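Local coordinates for DNA-binding protein Sso10a-2 (Sulfolobus solfataricus, PDB 4HW0) that binds DNA through winged-helix domains held apart by an antiparallel coiled coil, and takes part in chromatin compaction and organisation, at the interface of chains A and B. Numbering follows the deposited sequence. Chains: chain A/B, DNA-binding protein Sso10a-2.

Both contacts belong to the same two-fold dimer interface, and the centres of their C-alpha atoms lie about 23 Å apart. Helix 69-98 runs through both: contact 2 uses its middle, residues 81 to 91 of chain A and 81 to 88 of chain B, whereas contact 1 uses its start in chain A, with A:Lys70 and A:Leu74, and its end in chain B, at B:Leu98. That pairing of start with end shows the helices to be antiparallel. Contact 2 is the apolar centre of the coiled coil; contact 1, repeated by symmetry, docks the end of this helix and the loop after it against the winged-helix domain of the other chain.

Contact 1: the interface of chains A and B. Residues chain A 14, 50-51, 70, 74; chain B 98-101.
The C-terminal end of helix 69-98 of chain B and the loop after it, residues 99 to 101, pack against the start of helix 69-98, the end of helix 38-50 with A:Val51, and helix 10-18 of chain A. B:Leu98 and B:Leu99 carry the apolar part. B:Leu98 runs antiparallel past A:Leu74, its CD1 methyl 3.6 Å from A:Leu74 CA, while its CD2 touches the aliphatic stem of A:Lys70. With CG anti to the carbonyl carbon (chi1 -67°), B:Leu99 directs its CD2 branch into chain A, where three groups converge on that methyl: A:Leu74 CD2 at 3.9 Å from a crossing side chain, A:Val51 CG2 from a side chain lying alongside, and the selenium of selenomethionine A:Met14 at 4.0 Å, tip to tip. The polar part is built on backbone oxygens. A:Lys70 is fully extended, with CG anti to its backbone N (chi1 -176°), so its NZ amino group reaches the A:Val51 carbonyl O at 2.8 Å. The C=O...NZ angle is 150°, with NZ above the carbonyl plane. The same NZ makes a weak hydrogen bond to B:Arg100 O, and water 1 links it to B:Arg100 N. Water 3 joins A:Val51 O, 3.0 Å away, to B:Leu98 O. Further along, B:Thr101 OG1 bonds weakly to A:Lys50 O at 3.3 Å, a pair also bridged by water 2. The lysine, if charged, would probably offset the partial negative charge of the carbonyls gathered where helix 38-50 of chain A and helix 69-98 of chain B end. The site thus fastens the coiled-coil terminus of one subunit to the partner's winged-helix domain and probably helps set that domain's orientation.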
loop_
_atom_site.group_PDB
_atom_site.type_symbol
_atom_site.label_atom_id
_atom_site.label_comp_id
_atom_site.label_asym_id
_atom_site.label_seq_id
_atom_site.Cartn_x
_atom_site.Cartn_y
_atom_site.Cartn_z
HETATM N N MSE A 14 -7.638 11.639 10.792
HETATM C CA MSE A 14 -8.552 11.090 11.777
HETATM C C MSE A 14 -7.830 10.369 12.872
HETATM O O MSE A 14 -8.179 10.463 14.040
HETATM C CB MSE A 14 -9.556 10.155 11.074
HETATM C CG MSE A 14 -10.513 10.856 10.190
HETATM SE SE MSE A 14 -11.854 9.570 9.478
HETATM C CE MSE A 14 -13.347 10.768 9.318
ATOM N N LYS A 50 -20.337 12.162 13.274
ATOM C CA LYS A 50 -21.333 11.541 12.377
ATOM C C LYS A 50 -21.153 10.071 12.246
ATOM O O LYS A 50 -22.160 9.329 12.198
ATOM C CB LYS A 50 -21.245 12.124 10.993
ATOM C CG LYS A 50 -21.698 13.560 10.850
ATOM C CD LYS A 50 -23.139 13.722 11.203
ATOM C CE LYS A 50 -23.660 14.993 10.537
ATOM N NZ LYS A 50 -23.423 16.203 11.378
ATOM N N VAL A 51 -19.933 9.587 12.124
ATOM C CA VAL A 51 -19.749 8.136 11.989
ATOM C C VAL A 51 -19.681 7.407 13.354
ATOM O O VAL A 51 -19.339 6.267 13.392
ATOM C CB VAL A 51 -18.518 7.790 11.162
ATOM C CG1 VAL A 51 -18.628 8.420 9.807
ATOM C CG2 VAL A 51 -17.200 8.271 11.857
ATOM N N LYS A 70 -16.535 2.476 19.342
ATOM C CA LYS A 70 -16.355 2.383 17.881
ATOM C C LYS A 70 -15.152 3.211 17.404
ATOM O O LYS A 70 -14.382 2.818 16.562
ATOM C CB LYS A 70 -17.633 2.834 17.185
ATOM C CG LYS A 70 -17.585 2.684 15.692
ATOM C CD LYS A 70 -18.925 3.080 15.015
ATOM C CE LYS A 70 -18.731 2.924 13.544
ATOM N NZ LYS A 70 -19.824 3.604 12.799
ATOM N N LEU A 74 -11.783 2.327 15.409
ATOM C CA LEU A 74 -11.349 3.075 14.235
ATOM C C LEU A 74 -9.893 3.510 14.357
ATOM O O LEU A 74 -9.113 3.357 13.429
ATOM C CB LEU A 74 -12.277 4.260 14.019
ATOM C CG LEU A 74 -11.969 5.160 12.826
ATOM C CD1 LEU A 74 -11.993 4.415 11.509
ATOM C CD2 LEU A 74 -12.919 6.374 12.829
ATOM N N LEU B 98 -15.910 1.110 9.314
ATOM C CA LEU B 98 -16.221 1.907 10.480
ATOM C C LEU B 98 -16.642 3.342 10.141
ATOM O O LEU B 98 -17.029 4.086 11.020
ATOM C CB LEU B 98 -15.019 1.947 11.437
ATOM C CG LEU B 98 -14.792 0.638 12.182
ATOM C CD1 LEU B 98 -13.404 0.528 12.727
ATOM C CD2 LEU B 98 -15.737 0.582 13.332
ATOM N N LEU B 99 -16.548 3.712 8.875
ATOM C CA LEU B 99 -16.915 5.073 8.437
ATOM C C LEU B 99 -18.321 5.191 7.787
ATOM O O LEU B 99 -18.510 5.885 6.839
ATOM C CB LEU B 99 -15.816 5.526 7.486
ATOM C CG LEU B 99 -14.458 5.717 8.197
ATOM C CD1 LEU B 99 -13.454 6.156 7.132
ATOM C CD2 LEU B 99 -14.618 6.703 9.322
ATOM N N ARG B 100 -19.286 4.527 8.401
ATOM C CA ARG B 100 -20.671 4.519 7.955
ATOM C C ARG B 100 -21.456 5.007 9.045
ATOM O O ARG B 100 -21.000 5.089 10.170
ATOM C CB ARG B 100 -21.168 3.147 7.481
ATOM C CG ARG B 100 -20.522 2.793 6.157
ATOM C CD ARG B 100 -20.708 1.398 5.648
ATOM N NE ARG B 100 -20.409 1.245 4.209
ATOM C CZ ARG B 100 -19.210 1.244 3.626
ATOM N NH1 ARG B 100 -18.106 1.414 4.330
ATOM N NH2 ARG B 100 -19.094 1.093 2.292
ATOM N N THR B 101 -22.651 5.428 8.695
ATOM C CA THR B 101 -23.654 5.764 9.658
ATOM C C THR B 101 -25.017 5.672 9.002
ATOM O O THR B 101 -25.133 6.017 7.829
ATOM C CB THR B 101 -23.535 7.206 10.092
ATOM O OG1 THR B 101 -24.592 7.442 11.006
ATOM C CG2 THR B 101 -23.648 8.206 8.884
HETATM O O HOH W 1 -19.604 2.136 10.311
HETATM O O HOH W 2 -23.271 6.771 13.832
HETATM O O HOH W 3 -16.498 5.483 13.549
#

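Contact 2: the interface of chains A and B. Residues chain A 81, 84-85, 87-88, 91; chain B 81, 84-85, 87-88.
The rings of A:Phe81 and B:Phe81 each take a leucine methyl of the other chain on one face: B:Leu88 CD1 sits 4.0 Å from the centroid of the A:Phe81 ring as a CH-pi contact, and A:Leu88 CD1 does the same over B:Phe81. The two side chains cross obliquely, and the methyl lies over the CD2-CE2 side of the face: A:Phe81 CE2 to B:Leu88 CD1 is 3.6 Å, with CD2 nearly as near and CZ farther. A:Phe81 has CG anti to its backbone N (chi1 169°), and a chi2 of -85° turns the ring face to the leucine. The B:Leu88 CD1 methyl also lies 3.5 Å from A:Phe81 O and 3.7 Å from A:Arg85 CA, so it is held between the ring face and the backbone of the helix turn from A:Phe81 to A:Arg85. An alanine in place of A:Phe81 would remove this ring face and would probably loosen the seat of B:Leu88 and weaken helix pairing here. A:Leu88 and B:Leu88 each use both branches: with CG anti to the backbone N (chi1 -171°), CD1 goes to the phenylalanine, while A:Leu88 CD2 meets B:Leu88 CD2 at 3.8 Å, the two side chains crossing at about a right angle. Beside this pair, A:Ile84 CG2 and B:Ile84 CG2 touch at 3.8 Å, and each also packs on the backbone of B:Leu88 or A:Leu88 opposite. The CD1 tip of B:Ile84 reaches A:Ala91 CB, 3.9 Å away. No nitrogen or oxygen bonds across this patch, so cohesion comes from apolar side-chain interlocking. The site is the hydrophobic centre of the antiparallel coiled coil, joining the two helices 69-98 and thereby holding the DNA-binding domains at opposite ends of the dimer.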
loop_
_atom_site.group_PDB
_atom_site.type_symbol
_atom_site.label_atom_id
_atom_site.label_comp_id
_atom_site.label_asym_id
_atom_site.label_seq_id
_atom_site.Cartn_x
_atom_site.Cartn_y
_atom_site.Cartn_z
ATOM N N PHE A 81 -3.451 0.206 9.363
ATOM C CA PHE A 81 -3.310 0.631 7.954
ATOM C C PHE A 81 -1.999 1.383 7.719
ATOM O O PHE A 81 -1.247 1.123 6.764
ATOM C CB PHE A 81 -4.539 1.454 7.496
ATOM C CG PHE A 81 -4.359 2.124 6.177
ATOM C CD1 PHE A 81 -3.721 3.375 6.091
ATOM C CD2 PHE A 81 -4.753 1.517 5.029
ATOM C CE1 PHE A 81 -3.516 3.972 4.862
ATOM C CE2 PHE A 81 -4.569 2.120 3.802
ATOM C CZ PHE A 81 -3.921 3.348 3.711
ATOM N N ILE A 84 1.104 -0.948 7.944
ATOM C CA ILE A 84 1.260 -1.764 6.726
ATOM C C ILE A 84 1.688 -0.925 5.524
ATOM O O ILE A 84 2.475 -1.363 4.684
ATOM C CB ILE A 84 -0.067 -2.511 6.391
ATOM C CG1 ILE A 84 -0.380 -3.513 7.523
ATOM C CG2 ILE A 84 0.068 -3.276 5.092
ATOM C CD1 ILE A 84 -1.799 -4.048 7.554
ATOM N N ARG A 85 1.160 0.289 5.421
ATOM C CA ARG A 85 1.514 1.156 4.318
ATOM C C ARG A 85 3.003 1.465 4.347
ATOM O O ARG A 85 3.650 1.548 3.285
ATOM C CB ARG A 85 0.702 2.445 4.346
ATOM C CG ARG A 85 0.921 3.371 3.154
ATOM C CD ARG A 85 0.125 4.658 3.296
ATOM N NE ARG A 85 0.599 5.402 4.469
ATOM C CZ ARG A 85 0.058 6.527 4.919
ATOM N NH1 ARG A 85 -0.987 7.075 4.287
ATOM N NH2 ARG A 85 0.575 7.094 5.995
ATOM N N ASN A 87 5.306 -0.512 5.566
ATOM C CA ASN A 87 5.954 -1.749 5.123
ATOM C C ASN A 87 5.910 -1.904 3.603
ATOM O O ASN A 87 6.850 -2.362 3.028
ATOM C CB ASN A 87 5.317 -2.966 5.749
ATOM C CG ASN A 87 5.565 -3.037 7.238
ATOM O OD1 ASN A 87 6.482 -2.397 7.758
ATOM N ND2 ASN A 87 4.724 -3.781 7.935
ATOM N N LEU A 88 4.810 -1.510 2.996
ATOM C CA LEU A 88 4.681 -1.477 1.545
ATOM C C LEU A 88 5.688 -0.543 0.871
ATOM O O LEU A 88 6.324 -0.942 -0.076
ATOM C CB LEU A 88 3.266 -1.080 1.155
ATOM C CG LEU A 88 3.010 -1.249 -0.321
ATOM C CD1 LEU A 88 2.898 -2.744 -0.645
ATOM C CD2 LEU A 88 1.713 -0.556 -0.672
ATOM N N ALA A 91 9.018 -2.316 1.067
ATOM C CA ALA A 91 9.047 -3.445 0.133
ATOM C C ALA A 91 9.215 -2.979 -1.318
ATOM O O ALA A 91 9.994 -3.539 -2.085
ATOM C CB ALA A 91 7.803 -4.285 0.312
ATOM N N PHE B 81 6.124 -7.651 -1.890
ATOM C CA PHE B 81 5.382 -6.402 -2.162
ATOM C C PHE B 81 3.897 -6.669 -2.413
ATOM O O PHE B 81 3.001 -6.009 -1.861
ATOM C CB PHE B 81 6.031 -5.612 -3.324
ATOM C CG PHE B 81 5.203 -4.475 -3.817
ATOM C CD1 PHE B 81 4.193 -4.689 -4.772
ATOM C CD2 PHE B 81 5.366 -3.225 -3.315
ATOM C CE1 PHE B 81 3.397 -3.641 -5.194
ATOM C CE2 PHE B 81 4.587 -2.173 -3.750
ATOM C CZ PHE B 81 3.575 -2.383 -4.679
ATOM N N ILE B 84 2.028 -7.775 0.812
ATOM C CA ILE B 84 1.754 -6.631 1.700
ATOM C C ILE B 84 0.690 -5.699 1.125
ATOM O O ILE B 84 -0.138 -5.147 1.850
ATOM C CB ILE B 84 3.059 -5.822 1.974
ATOM C CG1 ILE B 84 4.052 -6.717 2.745
ATOM C CG2 ILE B 84 2.760 -4.599 2.812
ATOM C CD1 ILE B 84 5.491 -6.235 2.768
ATOM N N ARG B 85 0.712 -5.503 -0.188
ATOM C CA ARG B 85 -0.264 -4.640 -0.821
ATOM C C ARG B 85 -1.667 -5.187 -0.611
ATOM O O ARG B 85 -2.621 -4.413 -0.411
ATOM C CB ARG B 85 0.027 -4.476 -2.308
ATOM C CG ARG B 85 -0.879 -3.489 -3.036
ATOM C CD ARG B 85 -0.564 -3.437 -4.522
ATOM N NE ARG B 85 -0.835 -4.746 -5.128
ATOM C CZ ARG B 85 -0.585 -5.059 -6.393
ATOM N NH1 ARG B 85 -0.064 -4.148 -7.224
ATOM N NH2 ARG B 85 -0.867 -6.280 -6.812
ATOM N N ASN B 87 -2.616 -6.981 1.955
ATOM C CA ASN B 87 -2.920 -6.703 3.362
ATOM C C ASN B 87 -3.342 -5.250 3.578
ATOM O O ASN B 87 -4.208 -4.997 4.359
ATOM C CB ASN B 87 -1.739 -6.999 4.254
ATOM C CG ASN B 87 -1.431 -8.477 4.320
ATOM O OD1 ASN B 87 -2.277 -9.316 3.999
ATOM N ND2 ASN B 87 -0.206 -8.802 4.696
ATOM N N LEU B 88 -2.711 -4.336 2.871
ATOM C CA LEU B 88 -3.098 -2.931 2.879
ATOM C C LEU B 88 -4.525 -2.696 2.380
ATOM O O LEU B 88 -5.270 -1.994 3.023
ATOM C CB LEU B 88 -2.119 -2.114 2.051
ATOM C CG LEU B 88 -2.336 -0.630 2.207
ATOM C CD1 LEU B 88 -1.844 -0.193 3.593
ATOM C CD2 LEU B 88 -1.545 0.091 1.139
#